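PDB 5LNX: acyl-CoA dehydrogenase from Bacillus subtilis, which catalyses the FAD-dependent oxidation of a 2,3-saturated acyl-CoA to the 2,3-dehydroacyl-CoA, passing the electrons to an acceptor. Local coordinates for residues Thr124-Gly129 with Asn149-Phe154; Ile242-Gln247 with Met316-Ala321; Val260-Gln265 with Gln334-Tyr339. All coordinates share one frame; numbering follows the deposited sequence.

Contact 1. Residues Thr124-Gly129 with Asn149-Phe154; sequences TEPHSG and NGSKIF. With FAD (flavin-adenine dinucleotide), chain S.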
loop_
_atom_site.group_PDB
_atom_site.type_symbol
_atom_site.label_atom_id
_atom_site.label_comp_id
_atom_site.label_asym_id
_atom_site.label_seq_id
_atom_site.Cartn_x
_atom_site.Cartn_y
_atom_site.Cartn_z
ATOM N N THR D 124 18.964 -0.095 -25.855
ATOM C CA THR D 124 19.360 0.804 -24.756
ATOM C C THR D 124 20.826 1.289 -24.816
ATOM O O THR D 124 21.742 0.525 -25.196
ATOM C CB THR D 124 19.112 0.119 -23.378
ATOM O OG1 THR D 124 17.748 -0.312 -23.333
ATOM C CG2 THR D 124 19.373 1.057 -22.203
ATOM N N GLU D 125 21.031 2.528 -24.380
ATOM C CA GLU D 125 22.346 3.195 -24.421
ATOM C C GLU D 125 22.582 4.013 -23.145
ATOM O O GLU D 125 21.625 4.400 -22.482
ATOM C CB GLU D 125 22.418 4.199 -25.588
ATOM C CG GLU D 125 22.393 3.607 -26.988
ATOM C CD GLU D 125 22.785 4.629 -28.072
ATOM O OE1 GLU D 125 23.075 5.803 -27.728
ATOM O OE2 GLU D 125 22.773 4.286 -29.280
ATOM N N PRO D 126 23.851 4.316 -22.815
ATOM C CA PRO D 126 24.084 5.029 -21.569
ATOM C C PRO D 126 23.231 6.271 -21.414
ATOM O O PRO D 126 22.766 6.562 -20.314
ATOM C CB PRO D 126 25.574 5.374 -21.638
ATOM C CG PRO D 126 26.178 4.271 -22.449
ATOM C CD PRO D 126 25.119 3.906 -23.463
ATOM N N HIS D 127 23.011 6.974 -22.523
ATOM C CA HIS D 127 22.252 8.241 -22.543
ATOM C C HIS D 127 20.794 8.090 -22.958
ATOM O O HIS D 127 20.004 9.018 -22.772
ATOM C CB HIS D 127 22.949 9.285 -23.449
ATOM C CG HIS D 127 24.081 9.968 -22.774
ATOM N ND1 HIS D 127 25.395 9.763 -23.134
ATOM C CD2 HIS D 127 24.112 10.733 -21.653
ATOM C CE1 HIS D 127 26.185 10.442 -22.318
ATOM N NE2 HIS D 127 25.434 11.021 -21.394
ATOM N N SER D 128 20.451 6.955 -23.557
ATOM C CA SER D 128 19.061 6.686 -23.948
ATOM C C SER D 128 18.553 5.305 -23.402
ATOM O O SER D 128 19.127 4.237 -23.654
ATOM C CB SER D 128 18.859 6.821 -25.451
ATOM O OG SER D 128 19.288 5.644 -26.051
ATOM N N GLY D 129 17.511 5.366 -22.582
ATOM C CA GLY D 129 16.911 4.168 -21.987
ATOM C C GLY D 129 15.405 4.198 -22.043
ATOM O O GLY D 129 14.781 3.632 -22.964
ATOM N N ASN D 149 28.460 3.163 -35.332
ATOM C CA ASN D 149 29.335 3.792 -34.332
ATOM C C ASN D 149 28.591 4.235 -33.092
ATOM O O ASN D 149 27.572 4.922 -33.180
ATOM C CB ASN D 149 30.054 5.013 -34.907
ATOM C CG ASN D 149 31.369 4.655 -35.558
ATOM O OD1 ASN D 149 32.337 4.322 -34.870
ATOM N ND2 ASN D 149 31.397 4.676 -36.881
ATOM N N GLY D 150 29.141 3.852 -31.943
ATOM C CA GLY D 150 28.518 4.105 -30.644
ATOM C C GLY D 150 28.481 2.879 -29.740
ATOM O O GLY D 150 29.153 1.873 -29.984
ATOM N N SER D 151 27.676 2.965 -28.688
ATOM C CA SER D 151 27.663 1.931 -27.645
ATOM C C SER D 151 26.267 1.596 -27.150
ATOM O O SER D 151 25.391 2.457 -27.044
ATOM C CB SER D 151 28.513 2.359 -26.449
ATOM O OG SER D 151 27.776 3.200 -25.589
ATOM N N LYS D 152 26.078 0.323 -26.836
ATOM C CA LYS D 152 24.864 -0.121 -26.150
ATOM C C LYS D 152 25.194 -0.503 -24.732
ATOM O O LYS D 152 26.333 -0.842 -24.424
ATOM C CB LYS D 152 24.180 -1.273 -26.902
ATOM C CG LYS D 152 23.804 -0.920 -28.331
ATOM C CD LYS D 152 22.825 0.242 -28.368
ATOM C CE LYS D 152 22.568 0.762 -29.767
ATOM N NZ LYS D 152 21.283 1.519 -29.790
ATOM N N ILE D 153 24.180 -0.454 -23.878
ATOM C CA ILE D 153 24.297 -0.923 -22.486
ATOM C C ILE D 153 23.174 -1.888 -22.073
ATOM O O ILE D 153 22.139 -2.009 -22.749
ATOM C CB ILE D 153 24.324 0.247 -21.453
ATOM C CG1 ILE D 153 23.162 1.220 -21.647
ATOM C CG2 ILE D 153 25.629 1.022 -21.507
ATOM C CD1 ILE D 153 22.884 2.092 -20.436
ATOM N N PHE D 154 23.457 -2.639 -21.005
ATOM C CA PHE D 154 22.510 -3.555 -20.346
ATOM C C PHE D 154 21.881 -4.546 -21.310
ATOM O O PHE D 154 20.664 -4.676 -21.323
ATOM C CB PHE D 154 21.373 -2.762 -19.704
ATOM C CG PHE D 154 21.807 -1.774 -18.659
ATOM C CD1 PHE D 154 22.783 -2.090 -17.756
ATOM C CD2 PHE D 154 21.174 -0.544 -18.556
ATOM C CE1 PHE D 154 23.171 -1.181 -16.791
ATOM C CE2 PHE D 154 21.546 0.372 -17.599
ATOM C CZ PHE D 154 22.542 0.053 -16.705
HETATM P PA FAD S . 16.088 5.668 -16.851
HETATM O O1A FAD S . 15.165 5.268 -17.990
HETATM O O2A FAD S . 16.976 6.868 -16.884
HETATM O O5B FAD S . 15.096 5.861 -15.597
HETATM C C5B FAD S . 15.503 6.078 -14.255
HETATM C C4B FAD S . 14.216 6.104 -13.432
HETATM O O4B FAD S . 13.540 7.282 -13.799
HETATM C C3B FAD S . 13.295 4.934 -13.740
HETATM O O3B FAD S . 12.555 4.535 -12.580
HETATM C C2B FAD S . 12.322 5.479 -14.747
HETATM O O2B FAD S . 11.017 4.988 -14.496
HETATM C C1B FAD S . 12.324 6.940 -14.425
HETATM N N9A FAD S . 12.079 7.848 -15.537
HETATM C C8A FAD S . 12.966 8.383 -16.407
HETATM N N7A FAD S . 12.325 9.267 -17.233
HETATM C C5A FAD S . 11.014 9.278 -16.879
HETATM C C6A FAD S . 9.780 9.962 -17.274
HETATM N N6A FAD S . 9.755 10.841 -18.287
HETATM N N1A FAD S . 8.651 9.703 -16.579
HETATM C C2A FAD S . 8.580 8.854 -15.542
HETATM N N3A FAD S . 9.667 8.194 -15.132
HETATM C C4A FAD S . 10.872 8.366 -15.734
HETATM N N1 FAD S . 17.985 -2.859 -22.907
HETATM C C2 FAD S . 17.879 -3.343 -24.168
HETATM O O2 FAD S . 17.870 -2.525 -25.097
HETATM N N3 FAD S . 17.773 -4.657 -24.462
HETATM C C4 FAD S . 17.778 -5.594 -23.506
HETATM O O4 FAD S . 17.685 -6.815 -23.781
HETATM C C4X FAD S . 17.910 -5.142 -22.107
HETATM N N5 FAD S . 17.926 -6.034 -21.093
HETATM C C5X FAD S . 18.069 -5.620 -19.814
HETATM C C6 FAD S . 18.162 -6.581 -18.840
HETATM C C7 FAD S . 18.271 -6.241 -17.515
HETATM C C7M FAD S . 18.245 -7.385 -16.533
HETATM C C8 FAD S . 18.356 -4.801 -17.147
HETATM C C8M FAD S . 18.483 -4.326 -15.724
HETATM C C9 FAD S . 18.305 -3.841 -18.127
HETATM C C9A FAD S . 18.170 -4.180 -19.467
HETATM N N10 FAD S . 18.173 -3.208 -20.520
HETATM C C10 FAD S . 18.016 -3.680 -21.847
HETATM C "C1'" FAD S . 18.202 -1.764 -20.243
HETATM C "C2'" FAD S . 16.806 -1.331 -19.734
HETATM O "O2'" FAD S . 15.752 -1.457 -20.706
HETATM C "C3'" FAD S . 16.856 0.082 -19.172
HETATM O "O3'" FAD S . 17.444 0.019 -17.874
HETATM C "C4'" FAD S . 15.474 0.718 -19.138
HETATM O "O4'" FAD S . 15.025 0.941 -20.486
HETATM C "C5'" FAD S . 15.439 2.035 -18.321
HETATM O "O5'" FAD S . 16.415 3.023 -18.656
HETATM P P FAD S . 17.619 3.481 -17.653
HETATM O O1P FAD S . 18.474 4.564 -18.287
HETATM O O2P FAD S . 18.309 2.249 -17.134
HETATM O O3P FAD S . 16.978 4.370 -16.465
#
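I153 presses its branched side chain into the bend of the loop at E125 and P126. Its CG1 is turned between its own backbone N and carbonyl carbon (chi1 51°), which puts it over the E125–P126 peptide, while CG2 meets the flank of the proline ring, 3.4 Å from P126 CG. The rigid ring suits this corner, giving the isoleucine a smooth apolar surface. Toward the flavin, the methyl of T124 crosses I153 at about a right angle, with CG2 3.8 Å from I153 CG1. A backbone bond from I153 N to T124 O (2.9 Å) ties strand to loop.

E125 and K152 slant across each other. K152 bends at chi2 (-61°), bringing CD to 3.4 Å from T124 O before NZ reaches E125 OE2 at 3.2 Å, on the anti lone pair of that oxygen. This salt bridge is buried, and both charged groups have further hydrogen-bond partners: T137 OG1 and R136 N for the carboxylate, F167 O and L123 O for the ammonium.

Threonine suits position 124 because its hydroxyl and methyl serve opposite needs. While CG2 packs, OG1 donates to flavin N1 (2.6 Å) and the backbone N to flavin O2 (2.8 Å). F154 sets its CB against flavin N10 and its CD2 obliquely against the ribityl C1', and Y339 of the second subunit meets its ring edge-to-face. The loop T124–G129 belongs to the first acyl-CoA dehydrogenase signature, and its seating on strand 145-156 is characteristic of the flavin site in the family's middle beta domain.

Contact 2. Residues Ile242-Gln247 with Met316-Ala321; sequences IGIAAQ and MAKQFA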
loop_
_atom_site.group_PDB
_atom_site.type_symbol
_atom_site.label_atom_id
_atom_site.label_comp_id
_atom_site.label_asym_id
_atom_site.label_seq_id
_atom_site.Cartn_x
_atom_site.Cartn_y
_atom_site.Cartn_z
ATOM N N ILE D 242 4.464 -8.466 -22.302
ATOM C CA ILE D 242 3.592 -9.562 -21.863
ATOM C C ILE D 242 4.435 -10.734 -21.358
ATOM O O ILE D 242 4.133 -11.354 -20.339
ATOM C CB ILE D 242 2.720 -10.096 -23.009
ATOM C CG1 ILE D 242 1.840 -8.978 -23.578
ATOM C CG2 ILE D 242 1.856 -11.257 -22.518
ATOM C CD1 ILE D 242 1.150 -9.351 -24.869
ATOM N N GLY D 243 5.514 -11.004 -22.078
ATOM C CA GLY D 243 6.522 -11.970 -21.644
ATOM C C GLY D 243 7.141 -11.602 -20.323
ATOM O O GLY D 243 7.258 -12.431 -19.419
ATOM N N ILE D 244 7.527 -10.352 -20.169
ATOM C CA ILE D 244 8.086 -9.895 -18.857
ATOM C C ILE D 244 7.052 -10.046 -17.738
ATOM O O ILE D 244 7.399 -10.371 -16.610
ATOM C CB ILE D 244 8.517 -8.436 -18.888
ATOM C CG1 ILE D 244 9.636 -8.234 -19.911
ATOM C CG2 ILE D 244 8.977 -7.983 -17.516
ATOM C CD1 ILE D 244 10.868 -9.087 -19.674
ATOM N N ALA D 245 5.786 -9.872 -18.095
ATOM C CA ALA D 245 4.689 -9.985 -17.155
ATOM C C ALA D 245 4.519 -11.448 -16.713
ATOM O O ALA D 245 4.338 -11.748 -15.526
ATOM C CB ALA D 245 3.401 -9.490 -17.792
ATOM N N ALA D 246 4.530 -12.324 -17.715
ATOM C CA ALA D 246 4.569 -13.774 -17.533
ATOM C C ALA D 246 5.755 -14.228 -16.686
ATOM O O ALA D 246 5.647 -15.155 -15.879
ATOM C CB ALA D 246 4.613 -14.458 -18.894
ATOM N N GLN D 247 6.894 -13.583 -16.876
ATOM C CA GLN D 247 8.068 -13.823 -16.022
ATOM C C GLN D 247 7.742 -13.470 -14.582
ATOM O O GLN D 247 7.960 -14.272 -13.667
ATOM C CB GLN D 247 9.271 -12.997 -16.485
ATOM C CG GLN D 247 10.576 -13.342 -15.787
ATOM C CD GLN D 247 11.678 -12.307 -16.011
ATOM O OE1 GLN D 247 11.454 -11.244 -16.597
ATOM N NE2 GLN D 247 12.884 -12.628 -15.548
ATOM N N MET D 316 -0.430 -2.712 -18.673
ATOM C CA MET D 316 -1.132 -3.102 -17.426
ATOM C C MET D 316 -0.597 -4.394 -16.781
ATOM O O MET D 316 -0.305 -4.436 -15.581
ATOM C CB MET D 316 -2.640 -3.249 -17.705
ATOM C CG MET D 316 -3.378 -1.920 -17.750
ATOM S SD MET D 316 -5.066 -2.041 -18.362
ATOM C CE MET D 316 -5.771 -0.447 -17.949
ATOM N N ALA D 317 -0.509 -5.443 -17.596
ATOM C CA ALA D 317 0.070 -6.738 -17.189
ATOM C C ALA D 317 1.494 -6.633 -16.646
ATOM O O ALA D 317 1.838 -7.272 -15.649
ATOM C CB ALA D 317 0.068 -7.691 -18.375
ATOM N N LYS D 318 2.337 -5.897 -17.369
ATOM C CA LYS D 318 3.768 -5.767 -17.022
ATOM C C LYS D 318 3.919 -5.104 -15.655
ATOM O O LYS D 318 4.621 -5.606 -14.778
ATOM C CB LYS D 318 4.515 -4.925 -18.066
ATOM C CG LYS D 318 6.039 -5.035 -18.028
ATOM C CD LYS D 318 6.690 -4.017 -17.097
ATOM C CE LYS D 318 8.186 -3.921 -17.351
ATOM N NZ LYS D 318 8.912 -3.065 -16.352
ATOM N N GLN D 319 3.168 -4.027 -15.475
ATOM C CA GLN D 319 3.155 -3.252 -14.233
ATOM C C GLN D 319 2.521 -4.021 -13.068
ATOM O O GLN D 319 2.979 -3.937 -11.920
ATOM C CB GLN D 319 2.389 -1.937 -14.441
ATOM C CG GLN D 319 2.349 -1.016 -13.221
ATOM C CD GLN D 319 1.068 -1.115 -12.407
ATOM O OE1 GLN D 319 -0.024 -0.862 -12.931
ATOM N NE2 GLN D 319 1.174 -1.625 -11.184
ATOM N N PHE D 320 1.442 -4.733 -13.358
ATOM C CA PHE D 320 0.695 -5.408 -12.297
ATOM C C PHE D 320 1.469 -6.616 -11.758
ATOM O O PHE D 320 1.760 -6.699 -10.569
ATOM C CB PHE D 320 -0.703 -5.845 -12.749
ATOM C CG PHE D 320 -1.565 -6.248 -11.614
ATOM C CD1 PHE D 320 -2.281 -5.288 -10.902
ATOM C CD2 PHE D 320 -1.527 -7.561 -11.131
ATOM C CE1 PHE D 320 -3.009 -5.644 -9.775
ATOM C CE2 PHE D 320 -2.246 -7.915 -10.004
ATOM C CZ PHE D 320 -2.978 -6.955 -9.323
ATOM N N ALA D 321 1.813 -7.517 -12.673
ATOM C CA ALA D 321 2.556 -8.737 -12.339
ATOM C C ALA D 321 3.886 -8.405 -11.676
ATOM O O ALA D 321 4.221 -8.957 -10.624
ATOM C CB ALA D 321 2.766 -9.580 -13.583
#
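K318 reaches past I244 as two nearly parallel helices come together. Its CB lies 4.7 Å from A245 CB, at the margin of the close packing. CG stands anti to the backbone N (chi1 -164°) and comes alongside the isoleucine, 4.2 Å from I244 CG2. There the chain bends at chi2 (-89°), and from CG onward it is extended, running beside I244 and pointing the same way. CD is a little farther from the isoleucine methyl, and CE returns to 4.1 Å from I244 CG2. The tip, NZ, passes beyond the isoleucine into a polar setting, where G362 O and T357 O accept hydrogen bonds from it and N364 OD1 a weak one. Lysine suits this buried place because its long methylene chain can run past an apolar neighbour while the ammonium is delivered to carbonyls farther on, which probably help to stabilise its charge.

Between the helix backbones alanine does the work. A245 points at the other helix, and its CB settles against the peptide of A317, 3.5 Å from A317 O, with A317 CB also touching it. One turn on, A321 sets its own CB over A245 O, at 3.3 Å. Single methyls on both sides let the axes approach to 7.8 Å, running the same way at 22° to each other. No hydrogen bond crosses between the two segments, which meet by van der Waals packing. V297 of helix 277-305 also packs on A245, and helix 64-77 covers the far side of helix 229-265 through I68. Such close packing of long helices, the first and third of the C-terminal domain running in the same direction, belongs to the interior of the helical bundle that forms this domain in acyl-CoA dehydrogenases.

Contact 3. Residues Val260-Gln265 with Gln334-Tyr339; sequences VDYAKQ and QIYGGY. With FAD (flavin-adenine dinucleotide), chain Q.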
loop_
_atom_site.group_PDB
_atom_site.type_symbol
_atom_site.label_atom_id
_atom_site.label_comp_id
_atom_site.label_asym_id
_atom_site.label_seq_id
_atom_site.Cartn_x
_atom_site.Cartn_y
_atom_site.Cartn_z
ATOM N N VAL D 260 3.579 -21.502 0.937
ATOM C CA VAL D 260 2.451 -22.267 1.460
ATOM C C VAL D 260 2.969 -23.531 2.153
ATOM O O VAL D 260 2.755 -23.748 3.348
ATOM C CB VAL D 260 1.466 -22.661 0.340
ATOM C CG1 VAL D 260 0.464 -23.705 0.835
ATOM C CG2 VAL D 260 0.734 -21.437 -0.180
ATOM N N ASP D 261 3.636 -24.352 1.359
ATOM C CA ASP D 261 4.362 -25.542 1.781
ATOM C C ASP D 261 5.200 -25.296 3.054
ATOM O O ASP D 261 5.113 -26.040 4.045
ATOM C CB ASP D 261 5.269 -25.972 0.563
ATOM C CG ASP D 261 6.258 -27.072 0.907
ATOM O OD1 ASP D 261 7.080 -26.727 1.742
ATOM O OD2 ASP D 261 6.301 -28.218 0.348
ATOM N N TYR D 262 6.040 -24.282 3.037
ATOM C CA TYR D 262 6.881 -24.021 4.234
ATOM C C TYR D 262 6.016 -23.691 5.451
ATOM O O TYR D 262 6.317 -24.114 6.562
ATOM C CB TYR D 262 7.886 -22.896 4.016
ATOM C CG TYR D 262 8.787 -22.648 5.200
ATOM C CD1 TYR D 262 9.975 -23.374 5.387
ATOM C CD2 TYR D 262 8.463 -21.674 6.137
ATOM C CE1 TYR D 262 10.794 -23.144 6.486
ATOM C CE2 TYR D 262 9.262 -21.449 7.251
ATOM C CZ TYR D 262 10.432 -22.179 7.416
ATOM O OH TYR D 262 11.241 -21.891 8.506
ATOM N N ALA D 263 4.993 -22.876 5.222
ATOM C CA ALA D 263 4.156 -22.304 6.276
ATOM C C ALA D 263 3.300 -23.348 6.979
ATOM O O ALA D 263 2.753 -23.085 8.059
ATOM C CB ALA D 263 3.252 -21.229 5.692
ATOM N N LYS D 264 3.094 -24.456 6.276
ATOM C CA LYS D 264 2.257 -25.573 6.710
ATOM C C LYS D 264 3.055 -26.520 7.586
ATOM O O LYS D 264 2.515 -27.125 8.523
ATOM C CB LYS D 264 1.734 -26.364 5.496
ATOM C CG LYS D 264 0.462 -25.792 4.889
ATOM C CD LYS D 264 0.196 -26.349 3.511
ATOM C CE LYS D 264 -0.458 -27.711 3.615
ATOM N NZ LYS D 264 -0.534 -28.355 2.278
ATOM N N GLN D 265 4.330 -26.654 7.231
ATOM C CA GLN D 265 5.280 -27.583 7.840
ATOM C C GLN D 265 5.934 -26.932 9.052
ATOM O O GLN D 265 6.178 -27.572 10.081
ATOM C CB GLN D 265 6.374 -27.951 6.804
ATOM C CG GLN D 265 7.746 -28.342 7.403
ATOM C CD GLN D 265 9.000 -27.851 6.639
ATOM O OE1 GLN D 265 9.972 -27.392 7.270
ATOM N NE2 GLN D 265 8.961 -27.854 5.313
ATOM N N GLN D 334 9.770 -13.438 4.069
ATOM C CA GLN D 334 9.337 -13.172 5.453
ATOM C C GLN D 334 8.793 -14.444 6.122
ATOM O O GLN D 334 8.965 -14.664 7.328
ATOM C CB GLN D 334 8.222 -12.101 5.463
ATOM C CG GLN D 334 7.880 -11.549 6.828
ATOM C CD GLN D 334 8.991 -10.712 7.390
ATOM O OE1 GLN D 334 9.870 -10.248 6.654
ATOM N NE2 GLN D 334 8.938 -10.452 8.688
ATOM N N ILE D 335 8.105 -15.237 5.325
ATOM C CA ILE D 335 7.375 -16.390 5.805
ATOM C C ILE D 335 8.344 -17.523 6.184
ATOM O O ILE D 335 8.125 -18.249 7.187
ATOM C CB ILE D 335 6.375 -16.870 4.761
ATOM C CG1 ILE D 335 5.225 -15.857 4.673
ATOM C CG2 ILE D 335 5.857 -18.259 5.128
ATOM C CD1 ILE D 335 4.130 -16.183 3.679
ATOM N N TYR D 336 9.404 -17.650 5.398
ATOM C CA TYR D 336 10.542 -18.486 5.764
ATOM C C TYR D 336 11.364 -17.945 6.927
ATOM O O TYR D 336 12.161 -18.668 7.530
ATOM C CB TYR D 336 11.470 -18.670 4.582
ATOM C CG TYR D 336 11.090 -19.786 3.641
ATOM C CD1 TYR D 336 11.955 -20.831 3.405
ATOM C CD2 TYR D 336 9.919 -19.742 2.917
ATOM C CE1 TYR D 336 11.626 -21.848 2.534
ATOM C CE2 TYR D 336 9.605 -20.741 1.997
ATOM C CZ TYR D 336 10.467 -21.791 1.824
ATOM O OH TYR D 336 10.183 -22.808 0.952
ATOM N N GLY D 337 11.205 -16.666 7.222
ATOM C CA GLY D 337 11.900 -16.027 8.354
ATOM C C GLY D 337 13.388 -15.968 8.076
ATOM O O GLY D 337 13.796 -15.922 6.918
ATOM N N GLY D 338 14.206 -16.087 9.116
ATOM C CA GLY D 338 15.653 -16.139 8.948
ATOM C C GLY D 338 16.104 -16.992 7.771
ATOM O O GLY D 338 16.973 -16.598 7.004
ATOM N N TYR D 339 15.504 -18.171 7.628
ATOM C CA TYR D 339 15.873 -19.130 6.572
ATOM C C TYR D 339 15.690 -18.516 5.177
ATOM O O TYR D 339 16.431 -18.815 4.256
ATOM C CB TYR D 339 15.033 -20.414 6.691
ATOM C CG TYR D 339 15.249 -21.104 8.030
ATOM C CD1 TYR D 339 16.206 -22.110 8.181
ATOM C CD2 TYR D 339 14.537 -20.705 9.154
ATOM C CE1 TYR D 339 16.402 -22.715 9.398
ATOM C CE2 TYR D 339 14.731 -21.304 10.373
ATOM C CZ TYR D 339 15.670 -22.301 10.492
ATOM O OH TYR D 339 15.893 -22.872 11.711
HETATM P PA FAD Q . 10.119 -18.383 12.640
HETATM O O1A FAD Q . 10.054 -19.765 12.020
HETATM O O2A FAD Q . 9.927 -18.114 14.095
HETATM O O5B FAD Q . 8.895 -17.530 12.008
HETATM C C5B FAD Q . 8.674 -17.529 10.596
HETATM C C4B FAD Q . 7.450 -16.692 10.213
HETATM O O4B FAD Q . 6.347 -17.115 11.003
HETATM C C3B FAD Q . 7.649 -15.213 10.463
HETATM O O3B FAD Q . 7.174 -14.443 9.355
HETATM C C2B FAD Q . 6.840 -14.918 11.699
HETATM O O2B FAD Q . 6.250 -13.621 11.592
HETATM C C1B FAD Q . 5.787 -15.994 11.656
HETATM N N9A FAD Q . 5.232 -16.381 12.951
HETATM C C8A FAD Q . 5.573 -17.445 13.701
HETATM N N7A FAD Q . 4.796 -17.523 14.810
HETATM C C5A FAD Q . 3.919 -16.495 14.733
HETATM C C6A FAD Q . 2.792 -15.984 15.532
HETATM N N6A FAD Q . 2.476 -16.598 16.678
HETATM N N1A FAD Q . 2.111 -14.902 15.069
HETATM C C2A FAD Q . 2.444 -14.275 13.916
HETATM N N3A FAD Q . 3.439 -14.706 13.139
HETATM C C4A FAD Q . 4.198 -15.765 13.492
HETATM N N1 FAD Q . 19.307 -14.647 16.719
HETATM C C2 FAD Q . 20.011 -14.413 17.864
HETATM O O2 FAD Q . 19.558 -14.827 18.956
HETATM N N3 FAD Q . 21.178 -13.719 17.843
HETATM C C4 FAD Q . 21.716 -13.222 16.724
HETATM O O4 FAD Q . 22.801 -12.609 16.754
HETATM C C4X FAD Q . 21.013 -13.437 15.456
HETATM N N5 FAD Q . 21.500 -12.939 14.304
HETATM C C5X FAD Q . 20.854 -13.143 13.127
HETATM C C6 FAD Q . 21.417 -12.674 11.945
HETATM C C7 FAD Q . 20.769 -12.861 10.744
HETATM C C7M FAD Q . 21.370 -12.316 9.482
HETATM C C8 FAD Q . 19.518 -13.622 10.709
HETATM C C8M FAD Q . 18.789 -13.846 9.415
HETATM C C9 FAD Q . 18.965 -14.108 11.878
HETATM C C9A FAD Q . 19.577 -13.914 13.107
HETATM N N10 FAD Q . 19.022 -14.420 14.325
HETATM C C10 FAD Q . 19.744 -14.202 15.509
HETATM C "C1'" FAD Q . 17.783 -15.223 14.368
HETATM C "C2'" FAD Q . 16.485 -14.444 14.308
HETATM O "O2'" FAD Q . 16.289 -13.948 15.616
HETATM C "C3'" FAD Q . 15.321 -15.336 13.870
HETATM O "O3'" FAD Q . 15.361 -15.521 12.435
HETATM C "C4'" FAD Q . 13.919 -14.847 14.270
HETATM O "O4'" FAD Q . 13.864 -14.580 15.680
HETATM C "C5'" FAD Q . 12.810 -15.834 13.897
HETATM O "O5'" FAD Q . 13.320 -17.168 13.732
HETATM P P FAD Q . 12.935 -18.126 12.455
HETATM O O1P FAD Q . 13.818 -17.628 11.323
HETATM O O2P FAD Q . 12.878 -19.604 12.795
HETATM O O3P FAD Q . 11.432 -17.644 12.078
#
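Y262 and Y336 form a face-to-face aromatic stack at the end of a long helix, beside the glycine-rich turn of the second acyl-CoA dehydrogenase signature, whose Q-x-x-G-G begins at Q334. The ring centroids are 4.1 Å apart and the planes differ by 16°. The rings are slid past one another so that the CG of each lies over the centre of the other, the offset (parallel-displaced) form of such a stack. Y262 CG stands anti to its backbone N (chi1 -178°), carrying the ring out of its helix and across the last turn of helix 332-336. The base of the tyrosine helps to fill the same surface: its CB lies over the Y336 face, 3.8 Å from the ring centroid, in a CH-pi contact.

The far end of Y262 fits a hollow made by backbone and side chain together. CE2 lies against I335 O at 3.4 Å, and OH comes up to Y339, 3.6 Å from its CD2, the two side chains meeting at about a right angle. A smaller bump lies alongside, where A263 CB touches I335 CG2 at 4.0 Å; the small methyl fits beside the isoleucine branch.

Past Y336 two residues lack side chains. G337 takes a positive phi, and glycine suits both places, since FAD O3P lies close to where a CB of residue 337 would be and O3' to where one of residue 338 would be. FAD is held here by backbone atoms: its ribose O3B donates to Q334 O, and G338 N gives a weak bond to phosphate O1P. The amide of the Q334 side chain turns instead to the second subunit, where NE2 binds E365 OE2. Y339 then offers its ring edge to the diphosphate, with CE2 3.5 Å from O2P.

Overall arrangement
Contact 2 is the innermost, centred about 10 Å from the middle of the chain, against about 18 Å for contact 1 and 29 Å for contact 3; yet contact 3, though farthest out, is buried, as is contact 2, while contact 1 is partly exposed. Contacts 2 and 3 share helix 229-265, and each pairs it with a later element of the helical C-terminal domain; contact 1 belongs to the beta-rich middle domain. Chemistry follows place: methyl against backbone in contact 2, stacked rings in contact 3, a loop-to-strand bond and a salt bridge in contact 1. Contacts 1 and 3 touch different FAD molecules, each at an interface with the second subunit, so one chain serves two cofactor sites.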